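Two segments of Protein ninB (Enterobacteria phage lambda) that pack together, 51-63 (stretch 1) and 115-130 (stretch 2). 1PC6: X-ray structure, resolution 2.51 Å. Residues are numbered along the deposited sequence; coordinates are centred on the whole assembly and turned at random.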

ATOM      1  N   ALA A  51       2.887   9.411  10.352  1.00 48.85           N
ATOM      2  CA  ALA A  51       3.702  10.307  11.158  1.00 48.83           C
ATOM      3  C   ALA A  51       3.610   9.801  12.597  1.00 49.02           C
ATOM      4  O   ALA A  51       4.573   9.895  13.355  1.00 47.86           O
ATOM      5  CB  ALA A  51       3.183  11.727  11.057  1.00 49.23           C
ATOM      6  N   CYS A  52       2.442   9.261  12.954  1.00 48.37           N
ATOM      7  CA  CYS A  52       2.202   8.707  14.286  1.00 49.40           C
ATOM      8  C   CYS A  52       3.041   7.472  14.463  1.00 48.36           C
ATOM      9  O   CYS A  52       3.854   7.381  15.383  1.00 49.81           O
ATOM     10  CB  CYS A  52       0.747   8.297  14.453  1.00 50.42           C
ATOM     11  SG  CYS A  52      -0.366   9.659  14.369  1.00 58.39           S
ATOM     12  N   LEU A  53       2.807   6.511  13.577  1.00 46.10           N
ATOM     13  CA  LEU A  53       3.540   5.265  13.597  1.00 44.28           C
ATOM     14  C   LEU A  53       5.031   5.578  13.670  1.00 43.73           C
ATOM     15  O   LEU A  53       5.754   4.972  14.454  1.00 44.80           O
ATOM     16  CB  LEU A  53       3.216   4.448  12.342  1.00 42.27           C
ATOM     17  CG  LEU A  53       1.730   4.113  12.185  1.00 40.78           C
ATOM     18  CD1 LEU A  53       1.521   3.210  10.987  1.00 40.05           C
ATOM     19  CD2 LEU A  53       1.225   3.432  13.437  1.00 36.71           C
ATOM     20  N   GLY A  54       5.482   6.545  12.875  1.00 41.77           N
ATOM     21  CA  GLY A  54       6.888   6.907  12.876  1.00 40.78           C
ATOM     22  C   GLY A  54       7.353   7.405  14.228  1.00 41.75           C
ATOM     23  O   GLY A  54       8.406   6.997  14.715  1.00 42.94           O
ATOM     24  N   ASP A  55       6.558   8.279  14.837  1.00 41.31           N
ATOM     25  CA  ASP A  55       6.874   8.848  16.141  1.00 41.82           C
ATOM     26  C   ASP A  55       6.967   7.760  17.183  1.00 40.74           C
ATOM     27  O   ASP A  55       7.941   7.688  17.928  1.00 40.98           O
ATOM     28  CB  ASP A  55       5.803   9.856  16.566  1.00 44.65           C
ATOM     29  CG  ASP A  55       5.867  11.143  15.772  1.00 45.69           C
ATOM     30  OD1 ASP A  55       4.847  11.871  15.718  1.00 45.22           O
ATOM     31  OD2 ASP A  55       6.946  11.423  15.210  1.00 47.24           O
ATOM     32  N   VAL A  56       5.943   6.923  17.247  1.00 38.75           N
ATOM     33  CA  VAL A  56       5.940   5.836  18.207  1.00 40.02           C
ATOM     34  C   VAL A  56       7.150   4.967  17.938  1.00 40.82           C
ATOM     35  O   VAL A  56       7.815   4.502  18.853  1.00 42.01           O
ATOM     36  CB  VAL A  56       4.680   4.979  18.067  1.00 40.15           C
ATOM     37  CG1 VAL A  56       4.814   3.721  18.907  1.00 40.76           C
ATOM     38  CG2 VAL A  56       3.466   5.779  18.491  1.00 38.97           C
ATOM     39  N   SER A  57       7.425   4.767  16.658  1.00 41.45           N
ATOM     40  CA  SER A  57       8.542   3.956  16.217  1.00 41.92           C
ATOM     41  C   SER A  57       9.809   4.466  16.843  1.00 42.86           C
ATOM     42  O   SER A  57      10.570   3.720  17.452  1.00 44.03           O
ATOM     43  CB  SER A  57       8.666   4.038  14.699  1.00 41.93           C
ATOM     44  OG  SER A  57       9.777   3.300  14.227  1.00 44.60           O
ATOM     45  N   ARG A  58      10.029   5.758  16.675  1.00 43.76           N
ATOM     46  CA  ARG A  58      11.213   6.414  17.201  1.00 45.03           C
ATOM     47  C   ARG A  58      11.252   6.541  18.717  1.00 44.85           C
ATOM     48  O   ARG A  58      12.309   6.409  19.333  1.00 45.81           O
ATOM     49  CB  ARG A  58      11.333   7.826  16.613  1.00 46.77           C
ATOM     50  CG  ARG A  58      11.954   7.921  15.228  1.00 51.49           C
ATOM     51  CD  ARG A  58      12.103   9.379  14.806  1.00 53.40           C
ATOM     52  NE  ARG A  58      10.803  10.017  14.586  1.00 57.50           N
ATOM     53  CZ  ARG A  58       9.997   9.746  13.559  1.00 57.89           C
ATOM     54  NH1 ARG A  58      10.358   8.849  12.646  1.00 59.41           N
ATOM     55  NH2 ARG A  58       8.822  10.360  13.446  1.00 56.55           N
ATOM     56  N   GLN A  59      10.101   6.787  19.324  1.00 44.39           N
ATOM     57  CA  GLN A  59      10.078   7.027  20.755  1.00 43.15           C
ATOM     58  C   GLN A  59       9.823   5.906  21.738  1.00 42.64           C
ATOM     59  O   GLN A  59      10.414   5.896  22.806  1.00 42.52           O
ATOM     60  CB  GLN A  59       9.116   8.184  21.035  1.00 41.53           C
ATOM     61  CG  GLN A  59       9.499   9.441  20.273  1.00 38.60           C
ATOM     62  CD  GLN A  59       8.549  10.590  20.500  1.00 38.48           C
ATOM     63  OE1 GLN A  59       8.244  10.939  21.639  1.00 40.87           O
ATOM     64  NE2 GLN A  59       8.084  11.199  19.415  1.00 36.95           N
ATOM     65  N   VAL A  60       8.970   4.953  21.412  1.00 43.29           N
ATOM     66  CA  VAL A  60       8.711   3.919  22.398  1.00 44.70           C
ATOM     67  C   VAL A  60       9.245   2.527  22.026  1.00 48.22           C
ATOM     68  O   VAL A  60       9.033   2.037  20.911  1.00 50.78           O
ATOM     69  CB  VAL A  60       7.192   3.884  22.719  1.00 40.97           C
ATOM     70  CG1 VAL A  60       6.552   5.191  22.271  1.00 38.45           C
ATOM     71  CG2 VAL A  60       6.525   2.716  22.059  1.00 40.47           C
ATOM     72  N   GLU A  61       9.967   1.890  22.944  1.00 49.25           N
ATOM     73  CA  GLU A  61      10.475   0.566  22.633  1.00 50.14           C
ATOM     74  C   GLU A  61       9.543  -0.502  23.166  1.00 49.19           C
ATOM     75  O   GLU A  61       9.116  -0.457  24.319  1.00 48.88           O
ATOM     76  CB  GLU A  61      11.871   0.354  23.193  1.00 53.28           C
ATOM     77  CG  GLU A  61      11.929   0.055  24.661  1.00 59.55           C
ATOM     78  CD  GLU A  61      12.946  -1.027  24.957  1.00 63.52           C
ATOM     79  OE1 GLU A  61      14.098  -0.914  24.456  1.00 62.99           O
ATOM     80  OE2 GLU A  61      12.585  -1.986  25.686  1.00 66.63           O
ATOM     81  N   TRP A  62       9.237  -1.465  22.302  1.00 48.15           N
ATOM     82  CA  TRP A  62       8.344  -2.559  22.628  1.00 46.84           C
ATOM     83  C   TRP A  62       9.079  -3.791  23.117  1.00 49.14           C
ATOM     84  O   TRP A  62       9.735  -4.487  22.334  1.00 50.02           O
ATOM     85  CB  TRP A  62       7.540  -2.950  21.405  1.00 42.90           C
ATOM     86  CG  TRP A  62       6.308  -3.713  21.719  1.00 41.58           C
ATOM     87  CD1 TRP A  62       5.881  -4.856  21.107  1.00 43.77           C
ATOM     88  CD2 TRP A  62       5.256  -3.319  22.607  1.00 40.46           C
ATOM     89  NE1 TRP A  62       4.618  -5.189  21.548  1.00 42.53           N
ATOM     90  CE2 TRP A  62       4.213  -4.261  22.469  1.00 40.19           C
ATOM     91  CE3 TRP A  62       5.089  -2.259  23.499  1.00 39.42           C
ATOM     92  CZ2 TRP A  62       3.028  -4.177  23.186  1.00 38.84           C
ATOM     93  CZ3 TRP A  62       3.908  -2.175  24.213  1.00 39.36           C
ATOM     94  CH2 TRP A  62       2.892  -3.130  24.050  1.00 38.78           C
ATOM     95  N   HIS A  63       8.956  -4.053  24.415  1.00 50.61           N
ATOM     96  CA  HIS A  63       9.558  -5.229  25.034  1.00 52.08           C
ATOM     97  C   HIS A  63      10.958  -5.581  24.529  1.00 53.51           C
ATOM     98  O   HIS A  63      11.179  -6.664  23.973  1.00 53.21           O
ATOM     99  CB  HIS A  63       8.635  -6.449  24.855  1.00 50.14           C
ATOM    100  CG  HIS A  63       7.259  -6.271  25.426  1.00 48.67           C
ATOM    101  ND1 HIS A  63       6.843  -6.901  26.577  1.00 48.76           N
ATOM    102  CD2 HIS A  63       6.203  -5.539  24.996  1.00 49.53           C
ATOM    103  CE1 HIS A  63       5.590  -6.565  26.831  1.00 49.79           C
ATOM    104  NE2 HIS A  63       5.177  -5.740  25.886  1.00 47.42           N
ATOM    105  N   LEU A 115      -6.569   4.718  18.647  1.00 48.85           N
ATOM    106  CA  LEU A 115      -5.756   3.789  19.402  1.00 48.26           C
ATOM    107  C   LEU A 115      -4.316   4.298  19.415  1.00 49.30           C
ATOM    108  O   LEU A 115      -3.728   4.513  20.484  1.00 49.52           O
ATOM    109  CB  LEU A 115      -5.804   2.409  18.763  1.00 45.95           C
ATOM    110  CG  LEU A 115      -5.066   1.343  19.566  1.00 44.25           C
ATOM    111  CD1 LEU A 115      -5.569   1.340  20.990  1.00 41.43           C
ATOM    112  CD2 LEU A 115      -5.273  -0.008  18.925  1.00 45.06           C
ATOM    113  N   ILE A 116      -3.754   4.498  18.223  1.00 47.70           N
ATOM    114  CA  ILE A 116      -2.388   4.987  18.105  1.00 45.84           C
ATOM    115  C   ILE A 116      -2.155   6.271  18.905  1.00 45.56           C
ATOM    116  O   ILE A 116      -1.154   6.400  19.610  1.00 45.27           O
ATOM    117  CB  ILE A 116      -2.021   5.262  16.648  1.00 43.92           C
ATOM    118  CG1 ILE A 116      -2.400   4.063  15.777  1.00 41.71           C
ATOM    119  CG2 ILE A 116      -0.527   5.549  16.551  1.00 43.79           C
ATOM    120  CD1 ILE A 116      -2.064   4.258  14.322  1.00 39.47           C
ATOM    121  N   GLN A 117      -3.081   7.218  18.798  1.00 46.69           N
ATOM    122  CA  GLN A 117      -2.956   8.491  19.509  1.00 46.60           C
ATOM    123  C   GLN A 117      -3.039   8.286  21.016  1.00 46.04           C
ATOM    124  O   GLN A 117      -2.266   8.874  21.769  1.00 44.40           O
ATOM    125  CB  GLN A 117      -4.047   9.474  19.039  1.00 47.32           C
ATOM    126  N   ALA A 118      -3.977   7.445  21.448  1.00 45.78           N
ATOM    127  CA  ALA A 118      -4.159   7.154  22.868  1.00 46.45           C
ATOM    128  C   ALA A 118      -2.926   6.438  23.444  1.00 47.36           C
ATOM    129  O   ALA A 118      -2.428   6.788  24.522  1.00 47.99           O
ATOM    130  CB  ALA A 118      -5.405   6.300  23.060  1.00 44.88           C
ATOM    131  N   PHE A 119      -2.440   5.437  22.714  1.00 45.86           N
ATOM    132  CA  PHE A 119      -1.270   4.685  23.132  1.00 43.73           C
ATOM    133  C   PHE A 119      -0.066   5.601  23.298  1.00 42.24           C
ATOM    134  O   PHE A 119       0.593   5.587  24.330  1.00 40.32           O
ATOM    135  CB  PHE A 119      -0.927   3.615  22.102  1.00 43.64           C
ATOM    136  CG  PHE A 119       0.356   2.906  22.394  1.00 43.09           C
ATOM    137  CD1 PHE A 119       0.404   1.889  23.328  1.00 44.09           C
ATOM    138  CD2 PHE A 119       1.527   3.287  21.772  1.00 41.18           C
ATOM    139  CE1 PHE A 119       1.612   1.259  23.635  1.00 44.49           C
ATOM    140  CE2 PHE A 119       2.729   2.668  22.075  1.00 41.42           C
ATOM    141  CZ  PHE A 119       2.772   1.651  23.008  1.00 41.94           C
ATOM    142  N   GLY A 120       0.225   6.391  22.272  1.00 41.92           N
ATOM    143  CA  GLY A 120       1.369   7.286  22.339  1.00 43.45           C
ATOM    144  C   GLY A 120       1.254   8.358  23.402  1.00 43.27           C
ATOM    145  O   GLY A 120       2.235   8.798  23.997  1.00 42.02           O
ATOM    146  N   THR A 121       0.025   8.776  23.637  1.00 44.26           N
ATOM    147  CA  THR A 121      -0.262   9.790  24.617  1.00 44.74           C
ATOM    148  C   THR A 121       0.170   9.409  26.018  1.00 47.12           C
ATOM    149  O   THR A 121       0.877  10.161  26.680  1.00 48.30           O
ATOM    150  CB  THR A 121      -1.732  10.081  24.615  1.00 44.32           C
ATOM    151  OG1 THR A 121      -2.074  10.641  23.348  1.00 45.65           O
ATOM    152  CG2 THR A 121      -2.084  11.045  25.702  1.00 43.48           C
ATOM    153  N   GLU A 122      -0.254   8.246  26.483  1.00 49.33           N
ATOM    154  CA  GLU A 122       0.135   7.841  27.821  1.00 52.18           C
ATOM    155  C   GLU A 122       1.593   7.430  27.887  1.00 52.74           C
ATOM    156  O   GLU A 122       2.108   7.154  28.967  1.00 52.94           O
ATOM    157  CB  GLU A 122      -0.750   6.703  28.333  1.00 53.80           C
ATOM    158  CG  GLU A 122      -0.864   5.513  27.417  1.00 57.75           C
ATOM    159  CD  GLU A 122      -1.648   4.375  28.053  1.00 60.45           C
ATOM    160  OE1 GLU A 122      -2.785   4.608  28.514  1.00 61.88           O
ATOM    161  OE2 GLU A 122      -1.126   3.240  28.089  1.00 64.67           O
ATOM    162  N   ARG A 123       2.261   7.401  26.736  1.00 54.21           N
ATOM    163  CA  ARG A 123       3.680   7.031  26.690  1.00 54.35           C
ATOM    164  C   ARG A 123       4.577   8.268  26.659  1.00 54.00           C
ATOM    165  O   ARG A 123       5.802   8.145  26.637  1.00 55.51           O
ATOM    166  CB  ARG A 123       3.995   6.158  25.462  1.00 55.09           C
ATOM    167  CG  ARG A 123       3.230   4.849  25.375  1.00 55.72           C
ATOM    168  CD  ARG A 123       3.491   3.984  26.572  1.00 58.03           C
ATOM    169  NE  ARG A 123       2.379   3.074  26.803  1.00 62.45           N
ATOM    170  CZ  ARG A 123       2.440   1.759  26.636  1.00 64.96           C
ATOM    171  NH1 ARG A 123       3.570   1.190  26.235  1.00 66.77           N
ATOM    172  NH2 ARG A 123       1.365   1.014  26.873  1.00 65.06           N
ATOM    173  N   GLY A 124       3.970   9.450  26.646  1.00 52.47           N
ATOM    174  CA  GLY A 124       4.752  10.676  26.627  1.00 52.94           C
ATOM    175  C   GLY A 124       5.359  10.955  25.270  1.00 52.17           C
ATOM    176  O   GLY A 124       6.363  11.667  25.127  1.00 51.67           O
ATOM    177  N   VAL A 125       4.734  10.378  24.258  1.00 51.50           N
ATOM    178  CA  VAL A 125       5.195  10.545  22.897  1.00 51.23           C
ATOM    179  C   VAL A 125       5.016  11.995  22.442  1.00 52.28           C
ATOM    180  O   VAL A 125       3.937  12.576  22.594  1.00 52.98           O
ATOM    181  CB  VAL A 125       4.414   9.600  21.929  1.00 47.88           C
ATOM    182  CG1 VAL A 125       4.717   9.967  20.483  1.00 45.43           C
ATOM    183  CG2 VAL A 125       4.783   8.151  22.193  1.00 43.42           C
ATOM    184  N   LYS A 126       6.083  12.584  21.911  1.00 52.41           N
ATOM    185  CA  LYS A 126       6.015  13.940  21.387  1.00 52.02           C
ATOM    186  C   LYS A 126       5.648  13.763  19.917  1.00 51.01           C
ATOM    187  O   LYS A 126       6.378  13.113  19.172  1.00 50.76           O
ATOM    188  CB  LYS A 126       7.370  14.638  21.503  1.00 53.74           C
ATOM    189  CG  LYS A 126       7.369  16.046  20.919  1.00 56.47           C
ATOM    190  CD  LYS A 126       8.769  16.657  20.842  1.00 58.40           C
ATOM    191  CE  LYS A 126       8.764  17.974  20.055  1.00 57.94           C
ATOM    192  NZ  LYS A 126       7.784  18.963  20.600  1.00 58.64           N
ATOM    193  N   TRP A 127       4.513  14.321  19.503  1.00 50.98           N
ATOM    194  CA  TRP A 127       4.054  14.189  18.120  1.00 52.11           C
ATOM    195  C   TRP A 127       4.749  15.147  17.172  1.00 53.87           C
ATOM    196  O   TRP A 127       4.658  16.362  17.329  1.00 53.37           O
ATOM    197  CB  TRP A 127       2.552  14.395  18.061  1.00 53.66           C
ATOM    198  CG  TRP A 127       1.822  13.370  18.844  1.00 56.22           C
ATOM    199  CD1 TRP A 127       1.114  13.562  19.993  1.00 56.63           C
ATOM    200  CD2 TRP A 127       1.764  11.968  18.563  1.00 57.31           C
ATOM    201  NE1 TRP A 127       0.618  12.363  20.451  1.00 57.93           N
ATOM    202  CE2 TRP A 127       1.003  11.367  19.589  1.00 58.06           C
ATOM    203  CE3 TRP A 127       2.285  11.159  17.543  1.00 56.11           C
ATOM    204  CZ2 TRP A 127       0.747   9.989  19.625  1.00 57.28           C
ATOM    205  CZ3 TRP A 127       2.032   9.792  17.579  1.00 55.75           C
ATOM    206  CH2 TRP A 127       1.270   9.223  18.614  1.00 55.79           C
ATOM    207  N   SER A 128       5.430  14.578  16.177  1.00 57.24           N
ATOM    208  CA  SER A 128       6.211  15.333  15.190  1.00 59.73           C
ATOM    209  C   SER A 128       5.396  16.225  14.276  1.00 62.29           C
ATOM    210  O   SER A 128       5.852  17.311  13.887  1.00 62.44           O
ATOM    211  CB  SER A 128       7.037  14.374  14.325  1.00 58.45           C
ATOM    212  OG  SER A 128       6.194  13.534  13.544  1.00 60.33           O
ATOM    213  N   ASP A 129       4.202  15.751  13.926  1.00 65.18           N
ATOM    214  CA  ASP A 129       3.312  16.480  13.041  1.00 66.84           C
ATOM    215  C   ASP A 129       2.883  17.787  13.685  1.00 67.40           C
ATOM    216  O   ASP A 129       2.868  18.827  13.024  1.00 65.77           O
ATOM    217  CB  ASP A 129       2.102  15.614  12.699  1.00 69.07           C
ATOM    218  CG  ASP A 129       1.693  15.749  11.248  1.00 71.11           C
ATOM    219  OD1 ASP A 129       2.589  15.780  10.375  1.00 71.32           O
ATOM    220  OD2 ASP A 129       0.477  15.814  10.976  1.00 74.84           O
ATOM    221  N   GLU A 130       2.545  17.731  14.972  1.00 69.02           N
ATOM    222  CA  GLU A 130       2.155  18.930  15.714  1.00 71.86           C
ATOM    223  C   GLU A 130       3.344  19.888  15.776  1.00 71.48           C
ATOM    224  O   GLU A 130       3.178  21.102  15.746  1.00 72.55           O
ATOM    225  CB  GLU A 130       1.768  18.602  17.158  1.00 74.70           C
ATOM    226  CG  GLU A 130       0.471  17.852  17.393  1.00 79.15           C
ATOM    227  CD  GLU A 130       0.234  17.635  18.891  1.00 83.38           C
ATOM    228  OE1 GLU A 130      -0.735  16.925  19.262  1.00 86.05           O
ATOM    229  OE2 GLU A 130       1.026  18.181  19.701  1.00 85.25           O
TER

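Helices often pack at a distance through apolar side chains and reserve directed polar bonds for the margins, and these two segments of ninB illustrate the principle. Helices 51-59 and 115-122 run in nearly the same direction, at 28° with axes 10.2 Å apart at closest approach, and side chains fill the space between them. Val56 lies centrally: its CG1 meets the edge of the Phe119 ring at CE2 (3.9 Å), while its CG2 lies 4.1 Å from Trp127 CH2. Toward the N-terminal side of each segment, Leu53 CD2 touches Ile116 CD1 at 3.5 Å, and Cys52 CB reaches Ile116 CG2 and Trp127 CZ3, both at 3.7 Å. Gly120 makes room for the indole, since a CB there would lie 2.6 Å from Trp127 CZ2. Where the first helix ends, Val60 CG1 packs on Val125 CG2 at 3.4 Å.

Beyond Gly124, whose positive phi closes a Schellman motif, the second segment turns back along the first helix and offers its backbone to polar side chains. The Gln59 amide pairs with Lys126 twice, accepting from N at OE1 (2.7 Å) and donating from NE2 to O (2.6 Å). Asp55 likewise accepts from Ser128, N to OD1 and OG to OD2, each 2.8 Å; a salt bridge from Arg58 NH2 to Asp55 OD2 (2.8 Å) helps balance the carboxylate's charge.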